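Local atomic coordinates of beta-galacturonidase (Eisenbergiella tayi, PDB entry 6NCX), a protein that probably hydrolyses beta-linked galacturonides, as a family 2 glycoside hydrolase, and binds alpha-D-galacturonate in its active site. Residues C42-P47 / D131-G136; R69-G74 / G141-E146; G267-I272 / G503-Y508; R337-E342 / N377-D382. All coordinates share one frame; numbering follows the deposited sequence.

Contact 1: residues C42-P47 / D131-G136. With ADA (alpha-D-galactopyranuronic acid), chain I.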
# COMPACT_ATOMS: atom_id res chain seq x y z
N CYS C 42 -2.24 -25.59 8.97
CA CYS C 42 -2.81 -24.98 10.17
C CYS C 42 -4.21 -24.48 9.85
O CYS C 42 -4.48 -24.06 8.73
CB CYS C 42 -1.94 -23.81 10.70
SG CYS C 42 -0.20 -24.22 11.04
N TRP C 43 -5.11 -24.53 10.84
CA TRP C 43 -6.49 -24.18 10.55
C TRP C 43 -6.73 -22.68 10.52
O TRP C 43 -7.79 -22.25 10.03
CB TRP C 43 -7.45 -24.87 11.54
CG TRP C 43 -7.40 -24.43 12.99
CD1 TRP C 43 -7.55 -23.15 13.49
CD2 TRP C 43 -7.23 -25.28 14.13
NE1 TRP C 43 -7.45 -23.16 14.86
CE2 TRP C 43 -7.26 -24.45 15.28
CE3 TRP C 43 -7.02 -26.65 14.29
CZ2 TRP C 43 -7.10 -24.97 16.57
CZ3 TRP C 43 -6.87 -27.16 15.58
CH2 TRP C 43 -6.92 -26.32 16.70
N GLU C 44 -5.78 -21.86 11.02
CA GLU C 44 -5.87 -20.42 10.84
C GLU C 44 -5.81 -20.03 9.38
O GLU C 44 -6.17 -18.91 9.04
CB GLU C 44 -4.75 -19.68 11.60
CG GLU C 44 -4.89 -19.62 13.11
CD GLU C 44 -4.43 -20.92 13.82
OE1 GLU C 44 -3.99 -21.88 13.12
OE2 GLU C 44 -4.51 -20.96 15.07
N ASN C 45 -5.36 -20.95 8.51
CA ASN C 45 -5.27 -20.74 7.07
C ASN C 45 -6.48 -21.29 6.31
O ASN C 45 -6.54 -21.11 5.10
CB ASN C 45 -4.00 -21.39 6.52
CG ASN C 45 -2.74 -20.98 7.26
OD1 ASN C 45 -1.92 -21.82 7.62
ND2 ASN C 45 -2.58 -19.69 7.49
N TYR C 46 -7.42 -21.99 7.01
CA TYR C 46 -8.67 -22.42 6.39
C TYR C 46 -9.70 -21.31 6.57
O TYR C 46 -9.87 -20.83 7.69
CB TYR C 46 -9.23 -23.70 7.01
CG TYR C 46 -8.27 -24.84 7.31
CD1 TYR C 46 -8.63 -25.83 8.23
CD2 TYR C 46 -7.04 -24.97 6.67
CE1 TYR C 46 -7.79 -26.89 8.52
CE2 TYR C 46 -6.19 -26.03 6.96
CZ TYR C 46 -6.58 -26.98 7.88
OH TYR C 46 -5.76 -28.01 8.18
N PRO C 47 -10.39 -20.89 5.50
CA PRO C 47 -11.30 -19.73 5.60
C PRO C 47 -12.24 -19.70 6.80
O PRO C 47 -12.45 -18.62 7.36
CB PRO C 47 -12.07 -19.81 4.28
CG PRO C 47 -11.03 -20.32 3.32
CD PRO C 47 -10.29 -21.38 4.11
N ASP C 131 4.67 -13.16 21.52
CA ASP C 131 5.09 -12.38 20.35
C ASP C 131 5.36 -13.29 19.15
O ASP C 131 6.27 -13.05 18.35
CB ASP C 131 6.32 -11.55 20.72
CG ASP C 131 6.62 -10.47 19.72
OD1 ASP C 131 7.80 -10.14 19.56
OD2 ASP C 131 5.68 -9.97 19.08
N TYR C 132 4.56 -14.34 19.05
CA TYR C 132 4.50 -15.26 17.93
C TYR C 132 3.24 -16.08 18.15
O TYR C 132 2.80 -16.29 19.28
CB TYR C 132 5.77 -16.16 17.84
CG TYR C 132 5.98 -17.09 19.02
CD1 TYR C 132 6.60 -16.64 20.19
CD2 TYR C 132 5.53 -18.42 18.98
CE1 TYR C 132 6.78 -17.50 21.29
CE2 TYR C 132 5.70 -19.27 20.08
CZ TYR C 132 6.33 -18.81 21.22
OH TYR C 132 6.51 -19.65 22.29
N GLN C 133 2.63 -16.51 17.05
CA GLN C 133 1.35 -17.19 17.11
C GLN C 133 1.55 -18.64 17.52
O GLN C 133 2.54 -19.28 17.13
CB GLN C 133 0.65 -17.11 15.75
CG GLN C 133 -0.63 -17.93 15.63
CD GLN C 133 -1.79 -17.35 16.41
OE1 GLN C 133 -1.77 -17.31 17.64
NE2 GLN C 133 -2.80 -16.89 15.70
N SER C 134 0.64 -19.16 18.32
CA SER C 134 0.55 -20.61 18.56
C SER C 134 -0.55 -21.13 17.64
O SER C 134 -1.74 -20.93 17.91
CB SER C 134 0.25 -20.93 20.03
OG SER C 134 1.39 -20.74 20.87
N TYR C 135 -0.16 -21.76 16.54
CA TYR C 135 -1.16 -22.20 15.59
C TYR C 135 -1.86 -23.45 16.10
O TYR C 135 -1.54 -23.98 17.17
CB TYR C 135 -0.55 -22.47 14.21
CG TYR C 135 -0.13 -21.22 13.47
CD1 TYR C 135 1.19 -20.76 13.56
CD2 TYR C 135 -1.05 -20.50 12.70
CE1 TYR C 135 1.59 -19.62 12.89
CE2 TYR C 135 -0.66 -19.36 12.04
CZ TYR C 135 0.66 -18.92 12.13
OH TYR C 135 1.06 -17.80 11.46
N GLY C 136 -2.80 -23.94 15.31
CA GLY C 136 -3.48 -25.18 15.61
C GLY C 136 -3.57 -26.05 14.37
O GLY C 136 -3.73 -25.54 13.27
C1 ADA I . 12.92 -10.31 22.13
C2 ADA I . 12.35 -11.70 21.76
C3 ADA I . 11.76 -11.82 20.41
C4 ADA I . 11.05 -10.60 19.93
C5 ADA I . 11.87 -9.33 20.19
C6 ADA I . 11.15 -8.04 19.78
O1 ADA I . 14.24 -10.13 21.68
O2 ADA I . 13.35 -12.66 21.96
O3 ADA I . 10.90 -12.93 20.36
O4 ADA I . 9.82 -10.47 20.59
O5 ADA I . 12.13 -9.20 21.61
O6B ADA I . 10.67 -7.89 18.62
O6A ADA I . 11.05 -7.12 20.63
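Trp43 and Glu44 meet Tyr135 and Gly136 in a buried loop-to-loop contact at the side of the N-terminal beta-sandwich, where the 3-10 turn after strand 35-39 packs on the loop that leads to strand 142-146. Two nearly straight hydrogen bonds hold Gly136. Trp43 N donates to Gly136 O at 3.0 Å, and Gly136 N donates to Glu44 OE1 at 3.2 Å, where the carboxylate oxygen accepts on its syn lone pair. Between them Gly136 sits over the face of the indole, with its CA 3.6 Å from the centroid of the six-membered ring of Trp43 and almost on the ring normal, a CH-pi contact. A side chain at Gly136 would run into that ring. The indole is brought over by a first torsion of 67°, which sets CG between the backbone N and the carbonyl carbon, and its NE1 is bonded to Tyr52 O. With an alanine in place of Trp43, Gly136 CA would probably lose the ring it lies against, and the Tyr52 carbonyl the indole N-H that now bonds to it. Glu44 OE1 also comes to the edge of the Tyr135 ring, 3.3 Å from Tyr135 CD2, with carboxylate and ring nearly perpendicular. Cys42 SG packs on Tyr135 CB at 3.6 Å and approaches its ring obliquely, a sulfur-aromatic contact. Tyr135 OH reaches on to Asp280, tying the loop toward the barrel. Upstream, the same loop carries Asp131, salt-bridged to Arg525. The arrangement is that of a sandwich-domain loop extended to a barrel active site, with Asp131 part of the galacturonate-binding site.

Contact 2: residues R69-G74 / G141-E146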
# COMPACT_ATOMS: atom_id res chain seq x y z
N ARG C 69 3.57 -48.49 13.91
CA ARG C 69 4.00 -47.26 14.54
C ARG C 69 3.40 -46.10 13.79
O ARG C 69 3.40 -46.09 12.55
CB ARG C 69 5.52 -47.17 14.56
CG ARG C 69 6.11 -45.96 15.28
CD ARG C 69 7.58 -46.21 15.58
NE ARG C 69 8.29 -45.01 16.00
CZ ARG C 69 8.88 -44.15 15.18
NH1 ARG C 69 8.85 -44.33 13.86
NH2 ARG C 69 9.50 -43.10 15.68
N LEU C 70 2.87 -45.13 14.52
CA LEU C 70 2.37 -43.89 13.92
C LEU C 70 3.23 -42.72 14.38
O LEU C 70 3.30 -42.43 15.58
CB LEU C 70 0.90 -43.65 14.28
CG LEU C 70 -0.14 -44.38 13.44
CD1 LEU C 70 -1.51 -44.17 14.06
CD2 LEU C 70 -0.11 -43.88 12.00
N GLU C 71 3.89 -42.06 13.44
CA GLU C 71 4.79 -40.96 13.75
C GLU C 71 4.18 -39.65 13.31
O GLU C 71 3.86 -39.47 12.13
CB GLU C 71 6.15 -41.11 13.08
CG GLU C 71 6.97 -39.85 13.31
CD GLU C 71 8.39 -39.96 12.85
OE1 GLU C 71 8.59 -40.33 11.66
OE2 GLU C 71 9.30 -39.66 13.66
N PHE C 72 4.07 -38.71 14.26
CA PHE C 72 3.55 -37.37 14.01
C PHE C 72 4.71 -36.39 14.13
O PHE C 72 5.28 -36.23 15.22
CB PHE C 72 2.43 -37.03 15.00
CG PHE C 72 1.30 -38.02 15.01
CD1 PHE C 72 1.34 -39.15 15.84
CD2 PHE C 72 0.18 -37.83 14.20
CE1 PHE C 72 0.30 -40.07 15.85
CE2 PHE C 72 -0.87 -38.75 14.20
CZ PHE C 72 -0.81 -39.87 15.02
N LYS C 73 5.08 -35.74 13.03
CA LYS C 73 6.22 -34.83 13.08
C LYS C 73 5.89 -33.54 13.83
O LYS C 73 6.79 -32.89 14.37
CB LYS C 73 6.72 -34.49 11.67
CG LYS C 73 7.35 -35.67 10.94
CD LYS C 73 8.51 -36.26 11.74
CE LYS C 73 9.25 -37.30 10.90
NZ LYS C 73 10.56 -37.67 11.48
N GLY C 74 4.61 -33.15 13.87
CA GLY C 74 4.20 -32.00 14.65
C GLY C 74 2.71 -31.78 14.68
O GLY C 74 2.04 -31.75 13.63
N GLY C 141 4.32 -33.59 9.26
CA GLY C 141 3.83 -34.78 8.58
C GLY C 141 3.46 -35.94 9.50
O GLY C 141 3.71 -35.93 10.71
N VAL C 142 2.83 -36.95 8.90
CA VAL C 142 2.37 -38.16 9.60
C VAL C 142 2.74 -39.39 8.78
O VAL C 142 2.44 -39.47 7.58
CB VAL C 142 0.84 -38.16 9.86
CG1 VAL C 142 0.47 -39.27 10.87
CG2 VAL C 142 0.34 -36.78 10.32
N VAL C 143 3.33 -40.38 9.45
CA VAL C 143 3.88 -41.57 8.80
C VAL C 143 3.31 -42.80 9.50
O VAL C 143 3.36 -42.90 10.74
CB VAL C 143 5.42 -41.57 8.84
CG1 VAL C 143 6.00 -42.81 8.17
CG2 VAL C 143 5.99 -40.29 8.18
N LEU C 144 2.76 -43.73 8.73
CA LEU C 144 2.38 -45.04 9.24
C LEU C 144 3.47 -46.04 8.87
O LEU C 144 3.90 -46.11 7.71
CB LEU C 144 1.03 -45.51 8.68
CG LEU C 144 0.73 -47.02 8.75
CD1 LEU C 144 0.44 -47.53 10.17
CD2 LEU C 144 -0.43 -47.34 7.81
N GLU C 145 3.94 -46.80 9.86
CA GLU C 145 4.94 -47.84 9.66
C GLU C 145 4.39 -49.17 10.15
O GLU C 145 3.84 -49.25 11.26
CB GLU C 145 6.23 -47.49 10.41
CG GLU C 145 6.74 -46.08 10.12
CD GLU C 145 7.92 -45.69 11.00
OE1 GLU C 145 8.06 -46.27 12.11
OE2 GLU C 145 8.71 -44.81 10.58
N GLU C 146 4.52 -50.20 9.32
CA GLU C 146 4.20 -51.56 9.74
C GLU C 146 5.49 -52.24 10.19
O GLU C 146 6.44 -52.38 9.40
CB GLU C 146 3.51 -52.33 8.61
CG GLU C 146 2.02 -52.02 8.55
CD GLU C 146 1.32 -52.51 7.29
OE1 GLU C 146 1.35 -51.78 6.27
OE2 GLU C 146 0.74 -53.62 7.31
O HOH W 1 2.28 -34.63 12.76
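Arg69 to Phe72 pair with Val142 to Glu145 as antiparallel strands, their axes 4.8 Å apart and their directions 167° from one another. Arg69-Glu145 and Glu71-Val143 are hydrogen-bonded pairs, Leu70-Leu144 and Phe72-Val142 non-hydrogen-bonded ones. Beyond the strand pairing, Lys73 N still gives a short, straight bond of 2.7 Å to Gly141 O, and Gly74 N donates to a water lying by the same carbonyl. On one face, that of Arg69, Glu71, Val143 and Glu145, the contact is mostly charged. The extended Arg69 chain, with CG opposite the backbone N (chi1 -177°), runs beside the Glu145 side chain in the same direction, its CD 3.5 Å from Glu145 OE1. At its end Arg69 NH1 makes a 2.7 Å salt bridge to Glu145 OE1, which lies in the guanidinium plane but is met from above the carboxylate plane, the two groups being turned 35° apart. Glu145 OE1 has a second cationic partner in Arg11, while Arg69 NE pairs with Asp99. Lys73 NZ adds a weak bond to Glu71 OE2 and a salt bridge to Glu317. On the opposite face the pairing is apolar: Phe72 CE2 touches Val142 CG1 at 3.6 Å, alongside, and Leu70 CD2 meets Leu144 CB at 3.9 Å, the leucines slanting across each other. These two strands form the middle of a four-stranded sheet, 142-146 lying next to 12-15 and 68-72 next to 98-105, and Leu70 and Phe72 on the apolar face pack against strands 78-83 and 109-117 of the other sheet of the sandwich.

Contact 3: residues G267-I272 / G503-Y508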
# COMPACT_ATOMS: atom_id res chain seq x y z
N GLY C 267 38.55 -26.35 13.08
CA GLY C 267 39.74 -25.60 13.44
C GLY C 267 39.77 -24.16 12.99
O GLY C 267 40.67 -23.42 13.40
N ARG C 268 38.84 -23.74 12.14
CA ARG C 268 38.81 -22.36 11.68
C ARG C 268 37.92 -21.53 12.61
O ARG C 268 36.95 -22.04 13.17
CB ARG C 268 38.32 -22.29 10.23
CG ARG C 268 39.06 -23.27 9.29
CD ARG C 268 38.93 -22.85 7.84
NE ARG C 268 39.55 -21.55 7.61
CZ ARG C 268 39.44 -20.86 6.49
NH1 ARG C 268 38.73 -21.34 5.48
NH2 ARG C 268 40.03 -19.68 6.36
N LYS C 269 38.28 -20.26 12.78
CA LYS C 269 37.51 -19.38 13.66
C LYS C 269 36.30 -18.83 12.92
O LYS C 269 36.45 -18.12 11.92
CB LYS C 269 38.38 -18.25 14.21
CG LYS C 269 37.59 -17.27 15.06
CD LYS C 269 38.50 -16.31 15.81
CE LYS C 269 37.73 -15.06 16.27
NZ LYS C 269 36.82 -15.28 17.43
N LEU C 270 35.12 -19.12 13.44
CA LEU C 270 33.85 -18.87 12.78
C LEU C 270 33.34 -17.45 13.00
O LEU C 270 33.41 -16.92 14.11
CB LEU C 270 32.82 -19.87 13.31
CG LEU C 270 31.60 -20.19 12.48
CD1 LEU C 270 32.05 -20.65 11.09
CD2 LEU C 270 30.81 -21.29 13.20
N ARG C 271 32.83 -16.84 11.93
CA ARG C 271 32.01 -15.63 12.00
C ARG C 271 30.57 -15.98 11.65
O ARG C 271 30.30 -16.47 10.54
CB ARG C 271 32.51 -14.53 11.06
CG ARG C 271 31.63 -13.26 11.12
CD ARG C 271 32.07 -12.18 10.14
NE ARG C 271 33.38 -11.63 10.48
CZ ARG C 271 34.52 -11.97 9.88
NH1 ARG C 271 34.52 -12.87 8.89
NH2 ARG C 271 35.66 -11.43 10.27
N ILE C 272 29.65 -15.74 12.58
CA ILE C 272 28.22 -15.94 12.36
C ILE C 272 27.65 -14.71 11.65
O ILE C 272 27.78 -13.58 12.13
CB ILE C 272 27.47 -16.20 13.68
CG1 ILE C 272 27.91 -17.52 14.33
CG2 ILE C 272 25.96 -16.19 13.44
CD1 ILE C 272 27.75 -18.73 13.44
N GLY C 503 35.99 -9.61 20.21
CA GLY C 503 35.44 -10.63 21.08
C GLY C 503 34.09 -11.18 20.65
O GLY C 503 33.64 -12.19 21.23
N CYS C 504 33.43 -10.57 19.67
CA CYS C 504 32.12 -10.99 19.21
C CYS C 504 32.26 -11.87 17.97
O CYS C 504 32.91 -11.47 17.00
CB CYS C 504 31.23 -9.78 18.92
SG CYS C 504 29.59 -10.16 18.25
N SER C 505 31.63 -13.05 18.00
CA SER C 505 31.73 -14.01 16.91
C SER C 505 30.71 -13.79 15.79
O SER C 505 30.77 -14.48 14.77
CB SER C 505 31.58 -15.44 17.47
OG SER C 505 32.69 -15.77 18.31
N GLY C 506 29.81 -12.83 15.94
CA GLY C 506 28.88 -12.54 14.88
C GLY C 506 27.51 -12.26 15.46
O GLY C 506 27.38 -11.99 16.65
N VAL C 507 26.49 -12.38 14.61
CA VAL C 507 25.17 -11.84 14.91
C VAL C 507 24.11 -12.65 14.20
O VAL C 507 24.34 -13.20 13.12
CB VAL C 507 25.09 -10.33 14.54
CG1 VAL C 507 25.49 -10.09 13.07
CG2 VAL C 507 23.69 -9.77 14.82
N TYR C 508 22.94 -12.75 14.83
CA TYR C 508 21.69 -13.12 14.18
C TYR C 508 20.82 -11.87 14.16
O TYR C 508 20.53 -11.29 15.21
CB TYR C 508 20.97 -14.26 14.93
CG TYR C 508 21.67 -15.59 14.79
CD1 TYR C 508 22.59 -16.01 15.74
CD2 TYR C 508 21.45 -16.40 13.68
CE1 TYR C 508 23.26 -17.19 15.60
CE2 TYR C 508 22.12 -17.60 13.53
CZ TYR C 508 23.03 -17.98 14.50
OH TYR C 508 23.71 -19.15 14.38
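The closure of the TIM barrel lies here: Ile272, in its first strand, is paired in parallel with Gly506, in its eighth. Two backbone bonds make the join. Ile272 N donates to Ser505 O at 2.8 Å, in the plane of that carbonyl. Val507 N returns a bond of 3.0 Å to Ile272 O, but comes from well above the carbonyl plane, 47° out of it. The strands come close at this point, with Gly506 CA only 3.1 Å from Ile272 O, and a CB on Gly506 would collide with that oxygen. The unusual backbone angles of Gly506 call for glycine as well, and its N-H is turned to Cys504 SG. Ile272 is the side chain that works across the seam. With chi1 at -65°, its CG1 sits beside the backbone N and CG2 opposite it, which lays CG2 over one face of the Tyr508 ring. Ile272 CG2 is 3.8 Å from the ring centroid in a CH-pi contact, displaced toward the rim and nearest Tyr508 CZ at 3.6 Å. The phenol oxygen is bonded to Ser307 and Tyr371 from other barrel strands, so the ring is held both at its face and at its end. A phenylalanine in its place would probably keep the isoleucine covered but leave those two hydroxyls without their shared partner. The chemistry thus divides in two: the backbone fixes the strand register, while an apolar methyl-to-ring contact, topped by a small hydroxyl network, fills the barrel interior at the closing seam.

Contact 4: residues R337-E342 / N377-D382; sequences RGLSEE and NECASD. With ADA (alpha-D-galactopyranuronic acid), chain I.
Arg337 CB already lies near the Asn377 amide, with Asn377 ND2 3.9 Å away, and the two side chains run on alongside each other toward the sugar. Arg337 CG comes closer, 3.3 Å from Asn377 ND2. Here chi2, at -146°, bends the chain so that Arg337 CD passes 3.1 Å from O3 of the galacturonate. Arg337 NE then forks: its N-H is shared between O3 of the sugar at 2.7 Å and O4 at 3.2 Å. Arg337 NH2 adds a bond to the sugar O4 at 3.1 Å, so that O4 is held by two nitrogens at one edge of the guanidinium. Both residues stand at the mouth of the TIM barrel, in loops after its third and fourth strands, and Asn377-Glu378 matches the Asn-Glu pair that follows the fourth strand in clan GH-A glycosidases. Asn377, its amide turned 56° from the guanidinium plane, donates from ND2 to O2 of the sugar at 2.9 Å. Its OD1 takes bonds from Arg309 and Asn428, which fixes the amide's rotation. Glu378 OE1 lies well out of the guanidinium plane of Arg337, near enough for charge attraction alone. In the backbone, Gly338 N gives a straight 2.7 Å bond to Asn377 O. Farther along, Cys379 SG accepts a weak bond from Leu339 N and packs on Leu339 CB, while Ala380 CB sits against Glu341 N at the start of the short helix.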
# COMPACT_ATOMS: atom_id res chain seq x y z
N ARG C 337 10.12 -18.43 25.09
CA ARG C 337 10.41 -17.03 24.77
C ARG C 337 9.87 -16.14 25.88
O ARG C 337 8.65 -16.08 26.07
CB ARG C 337 9.78 -16.60 23.43
CG ARG C 337 10.13 -15.16 23.07
CD ARG C 337 9.01 -14.46 22.34
NE ARG C 337 9.19 -13.01 22.44
CZ ARG C 337 8.90 -12.30 23.53
NH1 ARG C 337 8.40 -12.89 24.61
NH2 ARG C 337 9.10 -10.99 23.55
N GLY C 338 10.76 -15.45 26.58
CA GLY C 338 10.33 -14.38 27.46
C GLY C 338 9.45 -14.82 28.62
O GLY C 338 8.66 -14.01 29.13
N LEU C 339 9.57 -16.06 29.07
CA LEU C 339 8.75 -16.51 30.19
C LEU C 339 9.24 -15.87 31.49
O LEU C 339 10.44 -15.85 31.77
CB LEU C 339 8.76 -18.04 30.26
CG LEU C 339 8.12 -18.68 29.01
CD1 LEU C 339 8.26 -20.19 28.96
CD2 LEU C 339 6.64 -18.29 28.86
N SER C 340 8.32 -15.31 32.27
CA SER C 340 8.72 -14.70 33.54
C SER C 340 9.09 -15.78 34.56
O SER C 340 8.91 -16.98 34.32
CB SER C 340 7.59 -13.83 34.09
OG SER C 340 6.45 -14.61 34.42
N GLU C 341 9.64 -15.35 35.71
CA GLU C 341 9.83 -16.27 36.83
C GLU C 341 8.52 -16.93 37.23
O GLU C 341 8.47 -18.14 37.47
CB GLU C 341 10.45 -15.56 38.04
CG GLU C 341 10.57 -16.51 39.29
CD GLU C 341 11.26 -15.89 40.54
OE1 GLU C 341 11.55 -14.67 40.55
OE2 GLU C 341 11.51 -16.65 41.51
N GLU C 342 7.43 -16.14 37.29
CA GLU C 342 6.13 -16.70 37.61
C GLU C 342 5.63 -17.67 36.53
O GLU C 342 4.95 -18.64 36.85
CB GLU C 342 5.12 -15.57 37.84
CG GLU C 342 3.87 -15.99 38.61
CD GLU C 342 4.20 -16.71 39.93
OE1 GLU C 342 5.06 -16.22 40.69
OE2 GLU C 342 3.59 -17.79 40.19
N ASN C 377 15.07 -18.77 25.66
CA ASN C 377 15.20 -17.42 25.11
C ASN C 377 14.56 -16.36 26.01
O ASN C 377 13.33 -16.30 26.16
CB ASN C 377 14.58 -17.34 23.71
CG ASN C 377 14.57 -15.90 23.18
OD1 ASN C 377 15.57 -15.40 22.65
ND2 ASN C 377 13.44 -15.24 23.36
N GLU C 378 15.41 -15.51 26.60
CA GLU C 378 14.97 -14.35 27.39
C GLU C 378 14.11 -14.74 28.59
O GLU C 378 13.23 -13.97 29.00
CB GLU C 378 14.21 -13.34 26.52
CG GLU C 378 15.06 -12.59 25.51
CD GLU C 378 14.41 -11.27 25.07
OE1 GLU C 378 13.18 -11.11 25.27
OE2 GLU C 378 15.12 -10.39 24.56
N CYS C 379 14.35 -15.89 29.22
CA CYS C 379 13.64 -16.20 30.44
C CYS C 379 14.35 -15.58 31.66
O CYS C 379 15.31 -14.82 31.52
CB CYS C 379 13.42 -17.71 30.55
SG CYS C 379 12.38 -18.29 29.20
N ALA C 380 13.87 -15.89 32.87
CA ALA C 380 14.24 -15.15 34.08
C ALA C 380 15.58 -15.62 34.67
O ALA C 380 15.68 -16.08 35.80
CB ALA C 380 13.13 -15.25 35.12
N SER C 381 16.63 -15.45 33.87
CA SER C 381 17.98 -15.83 34.26
C SER C 381 18.61 -14.84 35.26
O SER C 381 19.80 -14.99 35.57
CB SER C 381 18.86 -15.96 33.02
OG SER C 381 18.82 -14.76 32.26
N ASP C 382 17.87 -13.84 35.73
CA ASP C 382 18.31 -12.96 36.80
C ASP C 382 17.79 -13.39 38.17
O ASP C 382 18.10 -12.72 39.16
CB ASP C 382 17.89 -11.52 36.51
CG ASP C 382 16.38 -11.37 36.32
OD1 ASP C 382 15.74 -12.31 35.79
OD2 ASP C 382 15.83 -10.32 36.69
C1 ADA I . 12.92 -10.31 22.13
C2 ADA I . 12.35 -11.70 21.76
C3 ADA I . 11.76 -11.82 20.41
C4 ADA I . 11.05 -10.60 19.93
C5 ADA I . 11.87 -9.33 20.19
C6 ADA I . 11.15 -8.04 19.78
O1 ADA I . 14.24 -10.13 21.68
O2 ADA I . 13.35 -12.66 21.96
O3 ADA I . 10.90 -12.93 20.36
O4 ADA I . 9.82 -10.47 20.59
O5 ADA I . 12.13 -9.20 21.61
O6B ADA I . 10.67 -7.89 18.62
O6A ADA I . 11.05 -7.12 20.63

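How the contacts relate
The galacturonate joins contacts 1 and 4: Asp131 from the sandwich loop and Arg337 with Asn377 from the barrel all belong to its binding site. The two contacts touch, Asp131 CB lying 3.7 Å from Arg337 NE and Tyr132 CE1 3.8 Å from Arg337 CB. Contact 3 closes the barrel whose mouth contact 4 helps form, their nearest atoms about 9 Å apart, and the Tyr508 side chain stands about 10 Å from the sugar. Contact 2 belongs to the same sandwich as contact 1, with nearest atoms about 8 Å apart, but lies away from the site; its centre is about 38 Å from that of contact 3.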